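Long-range contact in p-47 protein (Clostridium botulinum E1 str. 'BoNT E Beluga', PDB 5WIX), which is of unknown function but has a TULIP-type fold resembling bactericidal/permeability-increasing protein, whose relatives bind lipids: residues N117-N129 and E166-T179. Residues are numbered along the deposited sequence; the frame is centred on the assembly and turned at random.
Sequences NPHIKELKFSFGN and EKQVSYIFASLNVT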
ATOM      1  N   ASN A 117     -10.252  -6.387  20.463  1.00136.29           N
ATOM      2  CA  ASN A 117     -10.077  -7.340  19.372  1.00137.02           C
ATOM      3  C   ASN A 117      -8.591  -7.651  19.160  1.00155.05           C
ATOM      4  O   ASN A 117      -7.863  -6.828  18.603  1.00154.95           O
ATOM      5  CB  ASN A 117     -10.695  -6.802  18.077  1.00120.08           C
ATOM      6  N   PRO A 118      -8.132  -8.836  19.617  1.00159.82           N
ATOM      7  CA  PRO A 118      -6.727  -9.249  19.474  1.00161.90           C
ATOM      8  C   PRO A 118      -6.267  -9.371  18.018  1.00165.01           C
ATOM      9  O   PRO A 118      -5.059  -9.344  17.763  1.00164.81           O
ATOM     10  CB  PRO A 118      -6.685 -10.617  20.172  1.00158.30           C
ATOM     11  CG  PRO A 118      -8.089 -11.072  20.233  1.00158.82           C
ATOM     12  CD  PRO A 118      -8.915  -9.831  20.367  1.00164.56           C
ATOM     13  N   HIS A 119      -7.209  -9.493  17.085  1.00160.42           N
ATOM     14  CA  HIS A 119      -6.877  -9.533  15.663  1.00150.94           C
ATOM     15  C   HIS A 119      -6.532  -8.149  15.111  1.00139.54           C
ATOM     16  O   HIS A 119      -6.062  -8.012  13.977  1.00124.23           O
ATOM     17  CB  HIS A 119      -8.025 -10.149  14.872  1.00157.98           C
ATOM     18  CG  HIS A 119      -7.961 -11.641  14.803  1.00169.26           C
ATOM     19  ND1 HIS A 119      -6.880 -12.354  15.279  1.00172.17           N
ATOM     20  CD2 HIS A 119      -8.837 -12.554  14.319  1.00172.42           C
ATOM     21  CE1 HIS A 119      -7.093 -13.644  15.087  1.00181.00           C
ATOM     22  NE2 HIS A 119      -8.270 -13.793  14.511  1.00179.14           N
ATOM     23  N   ILE A 120      -6.766  -7.127  15.926  1.00137.66           N
ATOM     24  CA  ILE A 120      -6.301  -5.781  15.628  1.00126.51           C
ATOM     25  C   ILE A 120      -5.028  -5.504  16.417  1.00120.12           C
ATOM     26  O   ILE A 120      -5.072  -5.376  17.639  1.00125.09           O
ATOM     27  CB  ILE A 120      -7.376  -4.721  15.959  1.00119.89           C
ATOM     28  CG1 ILE A 120      -8.482  -4.756  14.904  1.00116.27           C
ATOM     29  CG2 ILE A 120      -6.763  -3.314  16.056  1.00112.92           C
ATOM     30  CD1 ILE A 120      -9.555  -3.697  15.090  1.00115.41           C
ATOM     31  N   LYS A 121      -3.893  -5.431  15.723  1.00112.18           N
ATOM     32  CA  LYS A 121      -2.626  -5.110  16.379  1.00112.88           C
ATOM     33  C   LYS A 121      -2.436  -3.592  16.387  1.00116.78           C
ATOM     34  O   LYS A 121      -2.843  -2.900  15.453  1.00121.50           O
ATOM     35  CB  LYS A 121      -1.455  -5.817  15.689  1.00106.32           C
ATOM     36  CG  LYS A 121      -1.705  -7.303  15.373  1.00113.82           C
ATOM     37  CD  LYS A 121      -2.146  -8.107  16.604  1.00121.78           C
ATOM     38  CE  LYS A 121      -2.189  -9.611  16.328  1.00115.35           C
ATOM     39  NZ  LYS A 121      -0.837 -10.211  16.125  1.00116.92           N
ATOM     40  N   GLU A 122      -1.828  -3.078  17.451  1.00118.41           N
ATOM     41  CA  GLU A 122      -1.851  -1.641  17.731  1.00114.44           C
ATOM     42  C   GLU A 122      -0.449  -1.037  17.908  1.00107.05           C
ATOM     43  O   GLU A 122       0.375  -1.560  18.658  1.00115.69           O
ATOM     44  CB  GLU A 122      -2.701  -1.394  18.979  1.00112.02           C
ATOM     45  CG  GLU A 122      -2.826   0.051  19.382  1.00118.95           C
ATOM     46  CD  GLU A 122      -3.806   0.245  20.522  1.00130.52           C
ATOM     47  OE1 GLU A 122      -4.816  -0.493  20.573  1.00123.08           O
ATOM     48  OE2 GLU A 122      -3.563   1.128  21.373  1.00144.97           O
ATOM     49  N   LEU A 123      -0.179   0.065  17.216  1.00 90.22           N
ATOM     50  CA  LEU A 123       1.163   0.640  17.231  1.00 97.62           C
ATOM     51  C   LEU A 123       1.291   1.755  18.271  1.00103.93           C
ATOM     52  O   LEU A 123       0.650   2.804  18.166  1.00106.90           O
ATOM     53  CB  LEU A 123       1.542   1.159  15.843  1.00 78.00           C
ATOM     54  CG  LEU A 123       2.968   1.702  15.760  1.00 89.79           C
ATOM     55  CD1 LEU A 123       3.964   0.686  16.284  1.00 80.02           C
ATOM     56  CD2 LEU A 123       3.327   2.104  14.348  1.00 83.27           C
ATOM     57  N   LYS A 124       2.128   1.514  19.277  1.00100.45           N
ATOM     58  CA  LYS A 124       2.293   2.446  20.386  1.00 92.87           C
ATOM     59  C   LYS A 124       3.774   2.677  20.645  1.00 91.41           C
ATOM     60  O   LYS A 124       4.616   2.036  20.013  1.00 89.12           O
ATOM     61  CB  LYS A 124       1.599   1.911  21.648  1.00 91.31           C
ATOM     62  CG  LYS A 124       0.105   1.631  21.466  1.00 95.76           C
ATOM     63  CD  LYS A 124      -0.670   1.638  22.788  1.00103.70           C
ATOM     64  CE  LYS A 124      -0.331   0.440  23.669  1.00108.94           C
ATOM     65  NZ  LYS A 124      -0.954   0.543  25.026  1.00105.10           N
ATOM     66  N   PHE A 125       4.092   3.602  21.550  1.00104.36           N
ATOM     67  CA  PHE A 125       5.458   3.745  22.076  1.00 93.75           C
ATOM     68  C   PHE A 125       5.870   2.503  22.852  1.00 97.87           C
ATOM     69  O   PHE A 125       5.005   1.804  23.379  1.00114.52           O
ATOM     70  CB  PHE A 125       5.544   4.931  23.009  1.00 89.03           C
ATOM     71  CG  PHE A 125       5.748   6.247  22.333  1.00 87.87           C
ATOM     72  CD1 PHE A 125       6.951   6.544  21.703  1.00 88.38           C
ATOM     73  CD2 PHE A 125       4.767   7.229  22.402  1.00 91.75           C
ATOM     74  CE1 PHE A 125       7.158   7.794  21.110  1.00 87.04           C
ATOM     75  CE2 PHE A 125       4.965   8.478  21.820  1.00 86.57           C
ATOM     76  CZ  PHE A 125       6.164   8.762  21.174  1.00 79.89           C
ATOM     77  N   SER A 126       7.167   2.233  22.977  1.00 95.09           N
ATOM     78  CA  SER A 126       7.577   1.112  23.831  1.00115.75           C
ATOM     79  C   SER A 126       8.951   1.283  24.479  1.00120.27           C
ATOM     80  O   SER A 126       9.975   1.229  23.801  1.00124.58           O
ATOM     81  CB  SER A 126       7.554  -0.203  23.037  1.00113.61           C
ATOM     82  OG  SER A 126       8.763  -0.415  22.325  1.00113.33           O
ATOM     83  N   PHE A 127       8.970   1.465  25.796  1.00119.95           N
ATOM     84  CA  PHE A 127      10.240   1.574  26.511  1.00122.73           C
ATOM     85  C   PHE A 127      10.429   0.384  27.444  1.00147.77           C
ATOM     86  O   PHE A 127      10.486   0.537  28.667  1.00137.95           O
ATOM     87  CB  PHE A 127      10.347   2.878  27.316  1.00 98.99           C
ATOM     88  CG  PHE A 127       9.427   3.972  26.857  1.00103.84           C
ATOM     89  CD1 PHE A 127       9.444   4.422  25.552  1.00113.25           C
ATOM     90  CD2 PHE A 127       8.564   4.580  27.754  1.00108.15           C
ATOM     91  CE1 PHE A 127       8.587   5.438  25.146  1.00113.91           C
ATOM     92  CE2 PHE A 127       7.713   5.593  27.352  1.00107.69           C
ATOM     93  CZ  PHE A 127       7.729   6.025  26.048  1.00109.86           C
ATOM     94  N   GLY A 128      10.519  -0.804  26.859  1.00167.35           N
ATOM     95  CA  GLY A 128      10.754  -2.004  27.637  1.00168.83           C
ATOM     96  C   GLY A 128      12.198  -2.093  28.088  1.00158.68           C
ATOM     97  O   GLY A 128      12.735  -1.164  28.696  1.00152.60           O
ATOM     98  N   ASN A 129      12.831  -3.218  27.778  1.00151.47           N
ATOM     99  CA  ASN A 129      14.226  -3.425  28.127  1.00142.11           C
ATOM    100  C   ASN A 129      14.908  -4.324  27.111  1.00136.94           C
ATOM    101  O   ASN A 129      14.372  -5.369  26.749  1.00136.68           O
ATOM    102  CB  ASN A 129      14.343  -4.025  29.528  1.00145.13           C
ATOM    103  CG  ASN A 129      15.555  -3.511  30.281  1.00145.90           C
ATOM    104  OD1 ASN A 129      16.531  -3.053  29.679  1.00141.71           O
ATOM    105  ND2 ASN A 129      15.500  -3.585  31.606  1.00146.01           N
ATOM    106  N   GLU A 166       5.830   4.490  31.511  1.00127.24           N
ATOM    107  CA  GLU A 166       5.614   3.946  30.173  1.00132.86           C
ATOM    108  C   GLU A 166       4.130   3.819  29.852  1.00136.59           C
ATOM    109  O   GLU A 166       3.657   4.272  28.802  1.00121.02           O
ATOM    110  CB  GLU A 166       6.290   2.576  30.046  1.00136.93           C
ATOM    111  CG  GLU A 166       6.453   2.075  28.614  1.00143.93           C
ATOM    112  CD  GLU A 166       5.268   1.290  28.117  1.00154.47           C
ATOM    113  OE1 GLU A 166       4.512   0.756  28.957  1.00164.31           O
ATOM    114  OE2 GLU A 166       5.101   1.208  26.881  1.00154.73           O
ATOM    115  N   LYS A 167       3.411   3.198  30.783  1.00146.02           N
ATOM    116  CA  LYS A 167       1.988   2.939  30.645  1.00151.32           C
ATOM    117  C   LYS A 167       1.177   4.223  30.524  1.00150.19           C
ATOM    118  O   LYS A 167       0.103   4.232  29.914  1.00169.96           O
ATOM    119  CB  LYS A 167       1.495   2.111  31.836  1.00156.29           C
ATOM    120  CG  LYS A 167       2.183   0.756  31.967  1.00158.49           C
ATOM    121  CD  LYS A 167       1.657  -0.033  33.158  1.00161.66           C
ATOM    122  CE  LYS A 167       2.213  -1.451  33.174  1.00158.96           C
ATOM    123  NZ  LYS A 167       1.598  -2.272  34.254  1.00161.11           N
ATOM    124  N   GLN A 168       1.697   5.305  31.097  1.00129.38           N
ATOM    125  CA  GLN A 168       0.985   6.574  31.125  1.00126.60           C
ATOM    126  C   GLN A 168       0.736   7.124  29.727  1.00129.96           C
ATOM    127  O   GLN A 168      -0.308   7.726  29.471  1.00140.31           O
ATOM    128  CB  GLN A 168       1.750   7.600  31.957  1.00127.39           C
ATOM    129  CG  GLN A 168       1.111   8.966  31.946  1.00129.95           C
ATOM    130  CD  GLN A 168       1.271   9.680  33.263  1.00137.96           C
ATOM    131  OE1 GLN A 168       1.706   9.087  34.252  1.00139.82           O
ATOM    132  NE2 GLN A 168       0.924  10.964  33.286  1.00140.00           N
ATOM    133  N   VAL A 169       1.682   6.906  28.818  1.00128.13           N
ATOM    134  CA  VAL A 169       1.490   7.317  27.428  1.00134.91           C
ATOM    135  C   VAL A 169       0.964   6.181  26.549  1.00140.37           C
ATOM    136  O   VAL A 169       1.726   5.355  26.046  1.00144.86           O
ATOM    137  CB  VAL A 169       2.786   7.841  26.816  1.00126.98           C
ATOM    138  CG1 VAL A 169       2.522   8.322  25.392  1.00126.35           C
ATOM    139  CG2 VAL A 169       3.352   8.951  27.675  1.00113.03           C
ATOM    140  N   SER A 170      -0.345   6.149  26.360  1.00136.90           N
ATOM    141  CA  SER A 170      -0.960   5.079  25.594  1.00141.40           C
ATOM    142  C   SER A 170      -1.379   5.538  24.197  1.00137.58           C
ATOM    143  O   SER A 170      -2.369   5.047  23.653  1.00151.75           O
ATOM    144  CB  SER A 170      -2.173   4.522  26.352  1.00144.61           C
ATOM    145  OG  SER A 170      -3.120   5.541  26.641  1.00139.19           O
ATOM    146  N   TYR A 171      -0.624   6.463  23.609  1.00119.17           N
ATOM    147  CA  TYR A 171      -1.021   7.028  22.326  1.00108.31           C
ATOM    148  C   TYR A 171      -0.907   6.027  21.191  1.00125.56           C
ATOM    149  O   TYR A 171       0.091   5.314  21.072  1.00138.22           O
ATOM    150  CB  TYR A 171      -0.204   8.260  21.970  1.00107.50           C
ATOM    151  CG  TYR A 171      -0.690   8.850  20.677  1.00106.75           C
ATOM    152  CD1 TYR A 171      -1.988   9.325  20.574  1.00122.08           C
ATOM    153  CD2 TYR A 171       0.124   8.893  19.548  1.00100.53           C
ATOM    154  CE1 TYR A 171      -2.471   9.845  19.393  1.00135.10           C
ATOM    155  CE2 TYR A 171      -0.346   9.419  18.356  1.00109.49           C
ATOM    156  CZ  TYR A 171      -1.652   9.894  18.285  1.00128.65           C
ATOM    157  OH  TYR A 171      -2.157  10.420  17.115  1.00121.30           O
ATOM    158  N   ILE A 172      -1.939   6.000  20.350  1.00120.95           N
ATOM    159  CA  ILE A 172      -2.038   5.038  19.263  1.00100.02           C
ATOM    160  C   ILE A 172      -1.631   5.636  17.934  1.00 97.20           C
ATOM    161  O   ILE A 172      -2.407   6.359  17.316  1.00 96.95           O
ATOM    162  CB  ILE A 172      -3.455   4.525  19.111  1.00103.44           C
ATOM    163  CG1 ILE A 172      -4.070   4.213  20.473  1.00109.16           C
ATOM    164  CG2 ILE A 172      -3.466   3.326  18.191  1.00108.87           C
ATOM    165  CD1 ILE A 172      -5.568   3.912  20.408  1.00 98.55           C
ATOM    166  N   PHE A 173      -0.426   5.316  17.481  1.00 95.03           N
ATOM    167  CA  PHE A 173       0.084   5.881  16.238  1.00103.17           C
ATOM    168  C   PHE A 173      -0.620   5.343  15.000  1.00110.71           C
ATOM    169  O   PHE A 173      -0.704   6.026  13.982  1.00112.00           O
ATOM    170  CB  PHE A 173       1.583   5.626  16.119  1.00103.05           C
ATOM    171  CG  PHE A 173       2.416   6.532  16.972  1.00107.98           C
ATOM    172  CD1 PHE A 173       2.403   7.895  16.760  1.00102.72           C
ATOM    173  CD2 PHE A 173       3.218   6.017  17.978  1.00110.12           C
ATOM    174  CE1 PHE A 173       3.161   8.722  17.535  1.00111.83           C
ATOM    175  CE2 PHE A 173       3.981   6.841  18.755  1.00101.86           C
ATOM    176  CZ  PHE A 173       3.954   8.197  18.535  1.00106.61           C
ATOM    177  N   ALA A 174      -1.113   4.115  15.087  1.00110.48           N
ATOM    178  CA  ALA A 174      -1.846   3.512  13.982  1.00104.49           C
ATOM    179  C   ALA A 174      -2.523   2.239  14.437  1.00108.73           C
ATOM    180  O   ALA A 174      -1.959   1.473  15.226  1.00102.56           O
ATOM    181  CB  ALA A 174      -0.923   3.222  12.816  1.00 97.59           C
ATOM    182  N   SER A 175      -3.741   2.019  13.952  1.00107.20           N
ATOM    183  CA  SER A 175      -4.396   0.740  14.149  1.00 85.85           C
ATOM    184  C   SER A 175      -4.087  -0.108  12.930  1.00 91.91           C
ATOM    185  O   SER A 175      -4.144   0.367  11.788  1.00 99.81           O
ATOM    186  CB  SER A 175      -5.898   0.901  14.351  1.00 99.17           C
ATOM    187  OG  SER A 175      -6.541   1.314  13.157  1.00127.98           O
ATOM    188  N   LEU A 176      -3.704  -1.351  13.180  1.00 86.93           N
ATOM    189  CA  LEU A 176      -3.449  -2.281  12.102  1.00 88.20           C
ATOM    190  C   LEU A 176      -4.356  -3.499  12.242  1.00118.67           C
ATOM    191  O   LEU A 176      -4.375  -4.156  13.287  1.00127.92           O
ATOM    192  CB  LEU A 176      -1.991  -2.699  12.078  1.00 78.65           C
ATOM    193  CG  LEU A 176      -1.657  -3.522  10.837  1.00 90.34           C
ATOM    194  CD1 LEU A 176      -0.232  -3.270  10.373  1.00 97.09           C
ATOM    195  CD2 LEU A 176      -1.909  -5.005  11.086  1.00102.25           C
ATOM    196  N   ASN A 177      -5.092  -3.790  11.171  1.00123.79           N
ATOM    197  CA  ASN A 177      -6.142  -4.799  11.169  1.00121.39           C
ATOM    198  C   ASN A 177      -5.750  -6.048  10.383  1.00114.74           C
ATOM    199  O   ASN A 177      -5.837  -6.056   9.156  1.00121.56           O
ATOM    200  CB  ASN A 177      -7.419  -4.189  10.572  1.00121.97           C
ATOM    201  CG  ASN A 177      -8.688  -4.865  11.049  1.00124.86           C
ATOM    202  OD1 ASN A 177      -8.680  -6.019  11.474  1.00122.59           O
ATOM    203  ND2 ASN A 177      -9.796  -4.141  10.970  1.00131.99           N
ATOM    204  N   VAL A 178      -5.302  -7.098  11.065  1.00109.29           N
ATOM    205  CA  VAL A 178      -5.274  -8.401  10.408  1.00122.27           C
ATOM    206  C   VAL A 178      -6.711  -8.902  10.444  1.00127.43           C
ATOM    207  O   VAL A 178      -7.496  -8.457  11.281  1.00139.91           O
ATOM    208  CB  VAL A 178      -4.337  -9.425  11.084  1.00120.27           C
ATOM    209  CG1 VAL A 178      -4.154 -10.659  10.175  1.00113.77           C
ATOM    210  CG2 VAL A 178      -2.995  -8.789  11.424  1.00 92.99           C
ATOM    211  N   THR A 179      -7.057  -9.808   9.540  1.00122.65           N
ATOM    212  CA  THR A 179      -8.413 -10.351   9.459  1.00134.95           C
ATOM    213  C   THR A 179      -9.445  -9.241   9.203  1.00128.46           C
ATOM    214  O   THR A 179     -10.391  -9.049   9.975  1.00125.88           O
ATOM    215  CB  THR A 179      -8.794 -11.154  10.739  1.00142.89           C
ATOM    216  OG1 THR A 179      -8.964 -10.265  11.850  1.00147.88           O
ATOM    217  CG2 THR A 179      -7.711 -12.184  11.071  1.00139.00           C
TER
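Phe125 and Phe173 meet as a T-shaped aromatic pair, the edge of the Phe173 ring driven at the face of Phe125, with centroids 4.9 Å apart and planes at 73°. Phe173 can be traced outward from its backbone. CB packs near Leu123 O and, more loosely, Leu123 CG; CG stands anti to the carbonyl carbon (chi1 -77°), which swings the ring along strand 120-125 toward Phe125. CD2 still skirts Leu123 O, CE2 sits over the centre of the Phe125 ring, and CZ ends 3.4 Å from Phe125 CE2. One face of the same Phe173 ring takes Tyr171 CD2 near its rim, while Val34 of helix 31-42 also touches the side chain. Val169 CG1 meets Phe125 obliquely, 3.9 Å from its CD2.

Backbone bonds run alongside. Phe173 N donates to Leu123 O at 2.8 Å, next to the rings, and Leu123 N to Ala174 O at 3.0 Å; farther along the ladder, Leu176 N reaches Lys121 O at 2.9 Å. The return bond from Lys121 N to Leu176 O is bent and weak.

Leu123, Ala174 and Leu176 share one face of the sheet. On the other, Glu122, its chain extended, crosses Ile172 at about a right angle, CG near Ile172 CG2 and OE2 against CG1. Beyond the strands, Thr179 CG2 lies over one face of the His119 ring, displaced toward its rim, in a CH-pi contact, 3.8 Å from the centroid, and at the far end Glu166 CG packs against Phe127 CD2.

Strand 104-113 flanks 120-125 and strand 407-409 flanks 174-177, making this an antiparallel pairing inside a curled sheet, with helix 31-42 packing on Val169, Tyr171 and Phe173 ahead of strand 174-177, consistent with the TULIP domain fold of BPI-like proteins.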